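Local coordinates for LanC-like protein GCR2 (Arabidopsis thaliana, PDB 3T33), which may play a role in abscisic acid signalling as a zinc-containing member of the LanC-like protein family, at residues A[105-110]-A[134-139]. Numbering follows the deposited sequence.
Sequences KLCLEN and CALGAV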
ATOM      1  N   LYS A 105      -4.783  19.135  11.836  1.00 38.02           N
ATOM      2  CA  LYS A 105      -5.814  19.304  12.858  1.00 37.31           C
ATOM      3  C   LYS A 105      -7.013  18.479  12.511  1.00 35.43           C
ATOM      4  O   LYS A 105      -7.594  17.840  13.362  1.00 34.82           O
ATOM      5  CB  LYS A 105      -6.207  20.792  13.044  1.00 37.85           C
ATOM      6  CG  LYS A 105      -5.420  21.443  14.177  1.00 43.03           C
ATOM      7  CD  LYS A 105      -5.188  22.931  13.967  1.00 51.24           C
ATOM      8  CE  LYS A 105      -3.840  23.351  14.560  1.00 54.77           C
ATOM      9  NZ  LYS A 105      -3.047  24.273  13.615  1.00 61.36           N
ATOM     10  N   LEU A 106      -7.415  18.512  11.260  1.00 33.83           N
ATOM     11  CA  LEU A 106      -8.637  17.844  10.925  1.00 33.19           C
ATOM     12  C   LEU A 106      -8.382  16.339  11.128  1.00 32.89           C
ATOM     13  O   LEU A 106      -9.246  15.618  11.669  1.00 31.49           O
ATOM     14  CB  LEU A 106      -9.045  18.143   9.486  1.00 34.30           C
ATOM     15  CG  LEU A 106     -10.435  17.574   9.187  1.00 35.82           C
ATOM     16  CD1 LEU A 106     -11.427  18.145  10.242  1.00 35.79           C
ATOM     17  CD2 LEU A 106     -10.890  17.891   7.757  1.00 36.46           C
ATOM     18  N   CYS A 107      -7.198  15.903  10.655  1.00 32.37           N
ATOM     19  CA  CYS A 107      -6.652  14.574  10.893  1.00 32.94           C
ATOM     20  C   CYS A 107      -6.949  14.124  12.313  1.00 32.59           C
ATOM     21  O   CYS A 107      -7.660  13.148  12.522  1.00 32.75           O
ATOM     22  CB  CYS A 107      -5.121  14.551  10.668  1.00 33.47           C
ATOM     23  SG  CYS A 107      -4.402  12.878  11.059  1.00 33.26           S
ATOM     24  N   LEU A 108      -6.427  14.882  13.270  1.00 33.44           N
ATOM     25  CA  LEU A 108      -6.582  14.557  14.685  1.00 34.85           C
ATOM     26  C   LEU A 108      -8.006  14.544  15.177  1.00 35.66           C
ATOM     27  O   LEU A 108      -8.337  13.757  16.066  1.00 35.73           O
ATOM     28  CB  LEU A 108      -5.752  15.489  15.557  1.00 34.00           C
ATOM     29  CG  LEU A 108      -4.293  15.057  15.504  1.00 33.57           C
ATOM     30  CD1 LEU A 108      -3.448  16.151  16.081  1.00 32.37           C
ATOM     31  CD2 LEU A 108      -4.071  13.760  16.228  1.00 34.10           C
ATOM     32  N   GLU A 109      -8.840  15.401  14.607  1.00 35.79           N
ATOM     33  CA  GLU A 109     -10.244  15.342  14.940  1.00 38.24           C
ATOM     34  C   GLU A 109     -10.854  14.042  14.436  1.00 37.29           C
ATOM     35  O   GLU A 109     -11.666  13.441  15.143  1.00 35.39           O
ATOM     36  CB  GLU A 109     -11.034  16.517  14.365  1.00 39.07           C
ATOM     37  CG  GLU A 109     -10.472  17.829  14.682  1.00 44.31           C
ATOM     38  CD  GLU A 109     -11.459  18.950  14.422  1.00 53.78           C
ATOM     39  OE1 GLU A 109     -12.574  18.708  13.858  1.00 52.33           O
ATOM     40  OE2 GLU A 109     -11.103  20.085  14.834  1.00 58.09           O
ATOM     41  N   ASN A 110     -10.490  13.628  13.211  1.00 36.96           N
ATOM     42  CA  ASN A 110     -10.991  12.347  12.697  1.00 37.54           C
ATOM     43  C   ASN A 110     -10.525  11.162  13.551  1.00 37.24           C
ATOM     44  O   ASN A 110     -11.290  10.214  13.736  1.00 36.49           O
ATOM     45  CB  ASN A 110     -10.512  12.104  11.283  1.00 39.09           C
ATOM     46  CG  ASN A 110     -11.155  13.044  10.257  1.00 41.98           C
ATOM     47  OD1 ASN A 110     -11.055  12.788   9.069  1.00 45.31           O
ATOM     48  ND2 ASN A 110     -11.815  14.102  10.705  1.00 40.20           N
ATOM     49  N   CYS A 134      -4.480   4.236  16.944  1.00 30.81           N
ATOM     50  CA  CYS A 134      -3.527   4.717  17.902  1.00 29.91           C
ATOM     51  C   CYS A 134      -2.234   5.162  17.290  1.00 30.10           C
ATOM     52  O   CYS A 134      -1.594   6.072  17.807  1.00 31.15           O
ATOM     53  CB  CYS A 134      -3.249   3.609  18.922  1.00 30.27           C
ATOM     54  SG  CYS A 134      -4.736   3.219  19.992  1.00 33.77           S
ATOM     55  N   ALA A 135      -1.757   4.487  16.253  1.00 30.00           N
ATOM     56  CA  ALA A 135      -0.425   4.834  15.767  1.00 29.59           C
ATOM     57  C   ALA A 135      -0.510   6.139  14.993  1.00 30.13           C
ATOM     58  O   ALA A 135       0.355   6.982  15.145  1.00 31.36           O
ATOM     59  CB  ALA A 135       0.166   3.715  14.903  1.00 29.32           C
ATOM     60  N   LEU A 136      -1.582   6.355  14.227  1.00 30.08           N
ATOM     61  CA  LEU A 136      -1.738   7.626  13.530  1.00 30.38           C
ATOM     62  C   LEU A 136      -1.961   8.725  14.547  1.00 30.08           C
ATOM     63  O   LEU A 136      -1.414   9.801  14.476  1.00 29.49           O
ATOM     64  CB  LEU A 136      -2.935   7.591  12.590  1.00 29.69           C
ATOM     65  CG  LEU A 136      -2.951   8.388  11.284  1.00 31.70           C
ATOM     66  CD1 LEU A 136      -4.342   8.710  10.699  1.00 27.66           C
ATOM     67  CD2 LEU A 136      -1.966   9.546  11.160  1.00 28.83           C
ATOM     68  N   GLY A 137      -2.783   8.457  15.528  1.00 31.91           N
ATOM     69  CA  GLY A 137      -3.041   9.461  16.565  1.00 31.14           C
ATOM     70  C   GLY A 137      -1.737   9.950  17.120  1.00 32.31           C
ATOM     71  O   GLY A 137      -1.525  11.162  17.197  1.00 32.78           O
ATOM     72  N   ALA A 138      -0.870   9.007  17.527  1.00 31.03           N
ATOM     73  CA  ALA A 138       0.373   9.342  18.199  1.00 32.15           C
ATOM     74  C   ALA A 138       1.353  10.086  17.268  1.00 31.90           C
ATOM     75  O   ALA A 138       2.066  10.955  17.687  1.00 31.03           O
ATOM     76  CB  ALA A 138       1.061   8.044  18.759  1.00 30.89           C
ATOM     77  N   VAL A 139       1.343   9.738  15.988  1.00 32.95           N
ATOM     78  CA  VAL A 139       2.262  10.362  15.030  1.00 32.90           C
ATOM     79  C   VAL A 139       1.760  11.773  14.717  1.00 33.07           C
ATOM     80  O   VAL A 139       2.509  12.735  14.774  1.00 32.97           O
ATOM     81  CB  VAL A 139       2.467   9.448  13.774  1.00 33.10           C
ATOM     82  CG1 VAL A 139       3.224  10.208  12.697  1.00 34.86           C
ATOM     83  CG2 VAL A 139       3.254   8.156  14.167  1.00 30.98           C
TER
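Cys107 and Leu108, on helix 101-118, meet Leu136 and Gly137, on helix 130-144, in a small, buried, mainly apolar contact between two successive helices of the all-helical alpha/alpha-barrel fold of the LanC family. The two segments run antiparallel, as expected of a helical hairpin, and no hydrogen bond links them. Only 121 Å² of surface is buried, shared almost evenly by the four residues. Cys107 directs its side chain at the facing helix. With SG anti to the backbone N (chi1 177°), the sulfur stands out from its own helix and meets the fork of Leu136: SG lies 4.1 Å from CD2 and 4.2 Å from CD1 of that residue. Both methyls thus border the sulfur, in loose van der Waals contact. At the next residue of each segment, Leu108 and Gly137 bring the backbones closest, with their CA atoms 6.5 Å apart. CD2 of Leu108 comes up to the oxygen end of the Gly137 carbonyl, 3.8 Å from O. Here the side-chain end does the reaching: CG sits beside the backbone N (chi1 -77°), and CD2 is the branch that leans across. Between the two segments this oxygen meets a methyl and no donor. The contact is plain helix packing, away from the zinc site. Cys107 and Leu108 continue along helix 130-144 to Ala140, and Leu108 also reaches Leu144. Leu136 packs on Ala88 of helix 84-98, while Ala138 touches Tyr150 of helix 147-158 and, with Val139, Leu184 of helix 174-188.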